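Local coordinates for protein D-glucosaminate-6-phosphate ammonia lyase (Salmonella typhimurium, PDB 7LCE) that is a pyridoxal-phosphate-dependent enzyme of the aminotransferase-like superfamily that carries its cofactor covalently bound to the chain, at residues 196-209 with 221-233. Residues are numbered along the deposited sequence; the frame is centred on the assembly and turned at random. Where two conformers were deposited one is given.
Sequences LRGWVASGADMVIY and GFITGRKTWIAAC
Tyr209 and Phe222 meet on one face of the beta hairpin formed by strands 206-210 and 221-225, part of the seven-stranded mixed sheet of this aminotransferase-like fold. Their planes lie 16° apart but are slid so far that the rings barely overlap; instead, Tyr209 CB sits over the Phe222 face, 3.8 Å from the ring centroid, a CH-pi contact. A chi1 of 56° places Phe222 CG between its backbone N and carbonyl carbon, which swings the ring under Tyr209 CB, with CB offset toward the ring's rim. Leu196 CD2 reaches the edge of the same ring, while Thr224 CG2 touches the Tyr209 edge and, 3.7 Å away, Val200 CG2. On the other face, Ile208 and Ile223 lie side by side, and Met206, bent at chi3, brings SD to 3.6 Å from Cys233 SG and obliquely beside Trp229, a Met-aromatic contact that joins strand 206-210 to helix 227-234.

Antiparallel pairing fixes the register: Val207 and Thr224 exchange two backbone hydrogen bonds, as do Tyr209 and Phe222. Past the non-hydrogen-bonded pair Met206 and Gly225, Arg226, the N-cap residue of that helix, donates its backbone N-H to Asp205 O (N to O 3.0 Å). The Asp205 carboxylate is shared: OD2 accepts a hydrogen bond from Leu186 N of the adjoining strand, whereas OD1 approaches the guanidinium edge of Arg226 in its plane, making a long salt bridge of 3.6 Å to NE.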
ATOM      1  N   LEU A 196       5.235 -49.758   6.612  1.00 81.03           N
ATOM      2  CA  LEU A 196       6.426 -49.051   6.155  1.00 79.04           C
ATOM      3  C   LEU A 196       6.457 -48.883   4.641  1.00 79.31           C
ATOM      4  O   LEU A 196       7.005 -47.891   4.144  1.00 80.55           O
ATOM      5  CB  LEU A 196       7.679 -49.791   6.627  1.00 71.25           C
ATOM      6  CG  LEU A 196       8.040 -49.622   8.103  1.00 65.88           C
ATOM      7  CD1 LEU A 196       8.942 -50.750   8.564  1.00 90.99           C
ATOM      8  CD2 LEU A 196       8.720 -48.284   8.318  1.00 67.31           C
ATOM      9  N   ARG A 197       5.875 -49.824   3.897  1.00 72.02           N
ATOM     10  CA  ARG A 197       5.982 -49.833   2.445  1.00 77.45           C
ATOM     11  C   ARG A 197       4.738 -49.315   1.736  1.00 73.98           C
ATOM     12  O   ARG A 197       4.846 -48.849   0.597  1.00 76.28           O
ATOM     13  CB  ARG A 197       6.274 -51.256   1.950  1.00 72.33           C
ATOM     14  CG  ARG A 197       7.488 -51.895   2.602  1.00 83.91           C
ATOM     15  CD  ARG A 197       7.720 -53.303   2.086  1.00 84.84           C
ATOM     16  NE  ARG A 197       8.946 -53.882   2.620  1.00 79.12           N
ATOM     17  CZ  ARG A 197      10.149 -53.717   2.084  1.00 89.71           C
ATOM     18  NH1 ARG A 197      10.325 -52.988   0.994  1.00 98.96           N
ATOM     19  NH2 ARG A 197      11.199 -54.299   2.657  1.00 95.75           N
ATOM     20  N   GLY A 198       3.571 -49.379   2.380  1.00 73.23           N
ATOM     21  CA  GLY A 198       2.331 -49.076   1.683  1.00 75.63           C
ATOM     22  C   GLY A 198       2.248 -47.644   1.192  1.00 71.77           C
ATOM     23  O   GLY A 198       1.705 -47.377   0.116  1.00 81.70           O
ATOM     24  N   TRP A 199       2.780 -46.703   1.969  1.00 78.04           N
ATOM     25  CA  TRP A 199       2.645 -45.296   1.614  1.00 64.67           C
ATOM     26  C   TRP A 199       3.651 -44.865   0.555  1.00 74.23           C
ATOM     27  O   TRP A 199       3.336 -44.009  -0.279  1.00 70.93           O
ATOM     28  CB  TRP A 199       2.763 -44.440   2.874  1.00 68.45           C
ATOM     29  CG  TRP A 199       1.641 -44.739   3.808  1.00 60.98           C
ATOM     30  CD1 TRP A 199       1.700 -45.478   4.953  1.00 63.49           C
ATOM     31  CD2 TRP A 199       0.269 -44.371   3.639  1.00 56.35           C
ATOM     32  NE1 TRP A 199       0.453 -45.565   5.526  1.00 73.30           N
ATOM     33  CE2 TRP A 199      -0.443 -44.894   4.736  1.00 67.94           C
ATOM     34  CE3 TRP A 199      -0.425 -43.635   2.672  1.00 57.01           C
ATOM     35  CZ2 TRP A 199      -1.815 -44.707   4.892  1.00 62.61           C
ATOM     36  CZ3 TRP A 199      -1.787 -43.449   2.831  1.00 67.87           C
ATOM     37  CH2 TRP A 199      -2.467 -43.982   3.934  1.00 60.55           C
ATOM     38  N   VAL A 200       4.858 -45.434   0.569  1.00 77.36           N
ATOM     39  CA  VAL A 200       5.813 -45.152  -0.497  1.00 69.72           C
ATOM     40  C   VAL A 200       5.340 -45.751  -1.817  1.00 74.46           C
ATOM     41  O   VAL A 200       5.480 -45.134  -2.880  1.00 79.78           O
ATOM     42  CB  VAL A 200       7.207 -45.673  -0.107  1.00 67.71           C
ATOM     43  CG1 VAL A 200       8.171 -45.504  -1.265  1.00 69.96           C
ATOM     44  CG2 VAL A 200       7.714 -44.943   1.128  1.00 74.37           C
ATOM     45  N   ALA A 201       4.760 -46.953  -1.770  1.00 73.16           N
ATOM     46  CA  ALA A 201       4.361 -47.640  -2.994  1.00 69.21           C
ATOM     47  C   ALA A 201       3.208 -46.949  -3.709  1.00 74.71           C
ATOM     48  O   ALA A 201       3.059 -47.115  -4.925  1.00 99.19           O
ATOM     49  CB  ALA A 201       3.983 -49.088  -2.684  1.00 63.36           C
ATOM     50  N   SER A 202       2.388 -46.182  -2.987  1.00 80.06           N
ATOM     51  CA  SER A 202       1.249 -45.505  -3.597  1.00 74.26           C
ATOM     52  C   SER A 202       1.656 -44.333  -4.481  1.00 82.30           C
ATOM     53  O   SER A 202       0.794 -43.772  -5.165  1.00 80.86           O
ATOM     54  CB  SER A 202       0.286 -45.019  -2.514  1.00 71.44           C
ATOM     55  OG  SER A 202       0.866 -43.971  -1.756  1.00 75.43           O
ATOM     56  N   GLY A 203       2.932 -43.950  -4.484  1.00 75.31           N
ATOM     57  CA  GLY A 203       3.410 -42.851  -5.297  1.00 86.26           C
ATOM     58  C   GLY A 203       3.690 -41.569  -4.546  1.00 75.07           C
ATOM     59  O   GLY A 203       4.002 -40.555  -5.184  1.00 83.81           O
ATOM     60  N   ALA A 204       3.580 -41.575  -3.221  1.00 75.60           N
ATOM     61  CA  ALA A 204       3.883 -40.384  -2.441  1.00 68.46           C
ATOM     62  C   ALA A 204       5.368 -40.057  -2.530  1.00 71.33           C
ATOM     63  O   ALA A 204       6.215 -40.952  -2.596  1.00 78.06           O
ATOM     64  CB  ALA A 204       3.473 -40.585  -0.985  1.00 68.13           C
ATOM     65  N   ASP A 205       5.679 -38.761  -2.550  1.00 66.97           N
ATOM     66  CA  ASP A 205       7.066 -38.335  -2.698  1.00 58.61           C
ATOM     67  C   ASP A 205       7.823 -38.372  -1.374  1.00 62.42           C
ATOM     68  O   ASP A 205       8.991 -38.776  -1.343  1.00 59.94           O
ATOM     69  CB  ASP A 205       7.114 -36.938  -3.316  1.00 54.56           C
ATOM     70  CG  ASP A 205       6.584 -36.917  -4.739  1.00 74.22           C
ATOM     71  OD1 ASP A 205       7.189 -37.578  -5.613  1.00 79.69           O
ATOM     72  OD2 ASP A 205       5.552 -36.258  -4.981  1.00 74.86           O
ATOM     73  N   MET A 206       7.189 -37.959  -0.277  1.00 62.13           N
ATOM     74  CA  MET A 206       7.818 -37.980   1.040  1.00 58.82           C
ATOM     75  C   MET A 206       6.808 -38.450   2.076  1.00 57.95           C
ATOM     76  O   MET A 206       5.721 -37.876   2.190  1.00 73.15           O
ATOM     77  CB  MET A 206       8.357 -36.596   1.431  1.00 62.04           C
ATOM     78  CG  MET A 206       9.497 -36.091   0.558  1.00 55.47           C
ATOM     79  SD  MET A 206       9.984 -34.399   0.952  1.00 60.77           S
ATOM     80  CE  MET A 206       8.643 -33.443   0.243  1.00 38.82           C
ATOM     81  N   VAL A 207       7.174 -39.480   2.837  1.00 59.04           N
ATOM     82  CA  VAL A 207       6.330 -40.048   3.882  1.00 53.43           C
ATOM     83  C   VAL A 207       7.067 -39.961   5.213  1.00 58.10           C
ATOM     84  O   VAL A 207       8.271 -40.235   5.283  1.00 69.29           O
ATOM     85  CB  VAL A 207       5.946 -41.507   3.560  1.00 54.06           C
ATOM     86  CG1 VAL A 207       4.959 -42.039   4.582  1.00 56.61           C
ATOM     87  CG2 VAL A 207       5.368 -41.601   2.156  1.00 59.71           C
ATOM     88  N   ILE A 208       6.348 -39.575   6.265  1.00 48.97           N
ATOM     89  CA  ILE A 208       6.929 -39.311   7.578  1.00 55.08           C
ATOM     90  C   ILE A 208       6.402 -40.333   8.576  1.00 58.27           C
ATOM     91  O   ILE A 208       5.189 -40.555   8.666  1.00 64.36           O
ATOM     92  CB  ILE A 208       6.622 -37.883   8.061  1.00 53.48           C
ATOM     93  CG1 ILE A 208       7.277 -36.846   7.148  1.00 52.63           C
ATOM     94  CG2 ILE A 208       7.088 -37.698   9.491  1.00 53.81           C
ATOM     95  CD1 ILE A 208       6.403 -36.394   6.008  1.00 51.56           C
ATOM     96  N   TYR A 209       7.314 -40.953   9.322  1.00 56.53           N
ATOM     97  CA  TYR A 209       6.985 -41.894  10.382  1.00 55.06           C
ATOM     98  C   TYR A 209       7.585 -41.418  11.698  1.00 61.39           C
ATOM     99  O   TYR A 209       8.497 -40.587  11.727  1.00 54.91           O
ATOM    100  CB  TYR A 209       7.497 -43.306  10.066  1.00 57.01           C
ATOM    101  CG  TYR A 209       6.834 -43.973   8.884  1.00 54.21           C
ATOM    102  CD1 TYR A 209       7.285 -43.750   7.592  1.00 60.20           C
ATOM    103  CD2 TYR A 209       5.772 -44.848   9.065  1.00 52.71           C
ATOM    104  CE1 TYR A 209       6.683 -44.362   6.510  1.00 59.56           C
ATOM    105  CE2 TYR A 209       5.163 -45.465   7.991  1.00 59.02           C
ATOM    106  CZ  TYR A 209       5.623 -45.220   6.714  1.00 64.06           C
ATOM    107  OH  TYR A 209       5.021 -45.838   5.640  1.00 77.88           O
ATOM    108  N   GLY A 221      12.487 -40.089  14.281  1.00 58.81           N
ATOM    109  CA  GLY A 221      11.527 -40.136  13.196  1.00 56.21           C
ATOM    110  C   GLY A 221      12.305 -40.132  11.902  1.00 55.20           C
ATOM    111  O   GLY A 221      13.516 -39.900  11.888  1.00 68.72           O
ATOM    112  N   PHE A 222      11.610 -40.406  10.801  1.00 50.30           N
ATOM    113  CA  PHE A 222      12.304 -40.408   9.523  1.00 58.61           C
ATOM    114  C   PHE A 222      11.365 -40.023   8.391  1.00 53.59           C
ATOM    115  O   PHE A 222      10.149 -40.222   8.465  1.00 66.02           O
ATOM    116  CB  PHE A 222      12.959 -41.769   9.249  1.00 61.23           C
ATOM    117  CG  PHE A 222      12.007 -42.932   9.286  1.00 58.84           C
ATOM    118  CD1 PHE A 222      11.695 -43.548  10.487  1.00 59.67           C
ATOM    119  CD2 PHE A 222      11.457 -43.434   8.121  1.00 55.69           C
ATOM    120  CE1 PHE A 222      10.833 -44.629  10.528  1.00 57.88           C
ATOM    121  CE2 PHE A 222      10.594 -44.515   8.155  1.00 61.99           C
ATOM    122  CZ  PHE A 222      10.283 -45.114   9.360  1.00 49.70           C
ATOM    123  N   ILE A 223      11.956 -39.442   7.349  1.00 51.42           N
ATOM    124  CA  ILE A 223      11.285 -39.146   6.090  1.00 57.72           C
ATOM    125  C   ILE A 223      11.801 -40.128   5.050  1.00 62.81           C
ATOM    126  O   ILE A 223      13.014 -40.332   4.934  1.00 71.82           O
ATOM    127  CB  ILE A 223      11.538 -37.698   5.642  1.00 49.17           C
ATOM    128  CG1 ILE A 223      11.217 -36.723   6.779  1.00 57.25           C
ATOM    129  CG2 ILE A 223      10.736 -37.386   4.390  1.00 49.14           C
ATOM    130  CD1 ILE A 223      11.595 -35.289   6.478  1.00 58.54           C
ATOM    131  N   THR A 224      10.887 -40.728   4.293  1.00 61.04           N
ATOM    132  CA  THR A 224      11.243 -41.699   3.269  1.00 58.60           C
ATOM    133  C   THR A 224      10.510 -41.367   1.975  1.00 60.45           C
ATOM    134  O   THR A 224       9.355 -40.932   1.999  1.00 76.82           O
ATOM    135  CB  THR A 224      10.915 -43.132   3.734  1.00 64.63           C
ATOM    136  OG1 THR A 224      11.351 -44.077   2.752  1.00 63.61           O
ATOM    137  CG2 THR A 224       9.421 -43.304   3.982  1.00 64.43           C
ATOM    138  N   GLY A 225      11.190 -41.552   0.848  1.00 59.09           N
ATOM    139  CA  GLY A 225      10.580 -41.209  -0.428  1.00 61.29           C
ATOM    140  C   GLY A 225      11.592 -41.160  -1.555  1.00 67.45           C
ATOM    141  O   GLY A 225      12.591 -41.888  -1.547  1.00 75.11           O
ATOM    142  N   ARG A 226      11.316 -40.294  -2.530  1.00 59.11           N
ATOM    143  CA  ARG A 226      12.172 -40.197  -3.702  0.52 67.94           C
ATOM    144  C   ARG A 226      13.467 -39.470  -3.364  1.00 63.94           C
ATOM    145  O   ARG A 226      13.492 -38.552  -2.539  1.00 75.99           O
ATOM    146  CB  ARG A 226      11.442 -39.487  -4.843  0.52 70.69           C
ATOM    147  CG  ARG A 226      10.149 -40.178  -5.244  0.52 78.26           C
ATOM    148  CD  ARG A 226       9.720 -39.811  -6.654  0.52 88.62           C
ATOM    149  NE  ARG A 226       8.571 -40.598  -7.085  0.52 81.66           N
ATOM    150  CZ  ARG A 226       8.646 -41.835  -7.553  0.52 80.61           C
ATOM    151  NH1 ARG A 226       9.805 -42.466  -7.656  0.52 68.50           N
ATOM    152  NH2 ARG A 226       7.531 -42.459  -7.925  0.52 89.18           N
ATOM    153  N   LYS A 227      14.553 -39.895  -4.015  1.00 79.31           N
ATOM    154  CA  LYS A 227      15.878 -39.384  -3.678  1.00 74.87           C
ATOM    155  C   LYS A 227      16.003 -37.885  -3.924  1.00 72.74           C
ATOM    156  O   LYS A 227      16.694 -37.193  -3.168  1.00 74.90           O
ATOM    157  CB  LYS A 227      16.943 -40.141  -4.470  1.00 69.03           C
ATOM    158  CG  LYS A 227      18.354 -39.985  -3.924  1.00 74.26           C
ATOM    159  CD  LYS A 227      19.344 -40.843  -4.697  1.00 79.65           C
ATOM    160  CE  LYS A 227      20.719 -40.820  -4.049  1.00 81.59           C
ATOM    161  NZ  LYS A 227      21.701 -41.641  -4.811  1.00105.45           N
ATOM    162  N   THR A 228      15.341 -37.362  -4.960  1.00 72.81           N
ATOM    163  CA  THR A 228      15.462 -35.936  -5.259  1.00 71.62           C
ATOM    164  C   THR A 228      14.868 -35.078  -4.146  1.00 71.34           C
ATOM    165  O   THR A 228      15.402 -34.008  -3.831  1.00 76.88           O
ATOM    166  CB  THR A 228      14.800 -35.612  -6.600  1.00 51.35           C
ATOM    167  OG1 THR A 228      13.423 -36.009  -6.568  1.00 91.09           O
ATOM    168  CG2 THR A 228      15.503 -36.343  -7.730  1.00 83.83           C
ATOM    169  N   TRP A 229      13.771 -35.527  -3.536  1.00 66.01           N
ATOM    170  CA  TRP A 229      13.155 -34.757  -2.462  1.00 57.73           C
ATOM    171  C   TRP A 229      13.792 -35.040  -1.109  1.00 70.76           C
ATOM    172  O   TRP A 229      13.890 -34.135  -0.273  1.00 85.77           O
ATOM    173  CB  TRP A 229      11.649 -35.030  -2.404  1.00 52.66           C
ATOM    174  CG  TRP A 229      10.901 -34.413  -3.543  1.00 58.31           C
ATOM    175  CD1 TRP A 229      10.277 -35.067  -4.566  1.00 66.22           C
ATOM    176  CD2 TRP A 229      10.712 -33.015  -3.785  1.00 58.77           C
ATOM    177  NE1 TRP A 229       9.705 -34.162  -5.427  1.00 66.33           N
ATOM    178  CE2 TRP A 229       9.959 -32.895  -4.970  1.00 66.14           C
ATOM    179  CE3 TRP A 229      11.106 -31.854  -3.116  1.00 51.23           C
ATOM    180  CZ2 TRP A 229       9.591 -31.661  -5.498  1.00 64.56           C
ATOM    181  CZ3 TRP A 229      10.741 -30.627  -3.643  1.00 62.90           C
ATOM    182  CH2 TRP A 229       9.992 -30.541  -4.824  1.00 54.99           C
ATOM    183  N   ILE A 230      14.215 -36.284  -0.867  1.00 59.32           N
ATOM    184  CA  ILE A 230      14.933 -36.586   0.368  1.00 59.80           C
ATOM    185  C   ILE A 230      16.215 -35.766   0.444  1.00 63.65           C
ATOM    186  O   ILE A 230      16.619 -35.311   1.522  1.00 67.48           O
ATOM    187  CB  ILE A 230      15.214 -38.096   0.474  1.00 54.98           C
ATOM    188  CG1 ILE A 230      13.905 -38.873   0.617  1.00 59.57           C
ATOM    189  CG2 ILE A 230      16.111 -38.393   1.665  1.00 55.63           C
ATOM    190  CD1 ILE A 230      13.150 -38.557   1.887  1.00 60.98           C
ATOM    191  N   ALA A 231      16.868 -35.555  -0.702  1.00 72.54           N
ATOM    192  CA  ALA A 231      18.053 -34.703  -0.738  1.00 58.00           C
ATOM    193  C   ALA A 231      17.729 -33.286  -0.283  1.00 63.83           C
ATOM    194  O   ALA A 231      18.516 -32.663   0.440  1.00 60.50           O
ATOM    195  CB  ALA A 231      18.647 -34.695  -2.145  1.00 59.25           C
ATOM    196  N   ALA A 232      16.566 -32.764  -0.685  1.00 69.14           N
ATOM    197  CA  ALA A 232      16.152 -31.444  -0.220  1.00 52.81           C
ATOM    198  C   ALA A 232      15.865 -31.443   1.274  1.00 50.80           C
ATOM    199  O   ALA A 232      16.016 -30.408   1.932  1.00 69.79           O
ATOM    200  CB  ALA A 232      14.927 -30.967  -0.996  1.00 54.51           C
ATOM    201  N   CYS A 233      15.448 -32.584   1.827  1.00 65.57           N
ATOM    202  CA  CYS A 233      15.297 -32.682   3.274  1.00 47.83           C
ATOM    203  C   CYS A 233      16.656 -32.626   3.957  1.00 55.02           C
ATOM    204  O   CYS A 233      16.839 -31.894   4.937  1.00 66.84           O
ATOM    205  CB  CYS A 233      14.561 -33.968   3.647  1.00 61.49           C
ATOM    206  SG  CYS A 233      12.861 -34.057   3.048  1.00 59.16           S
TER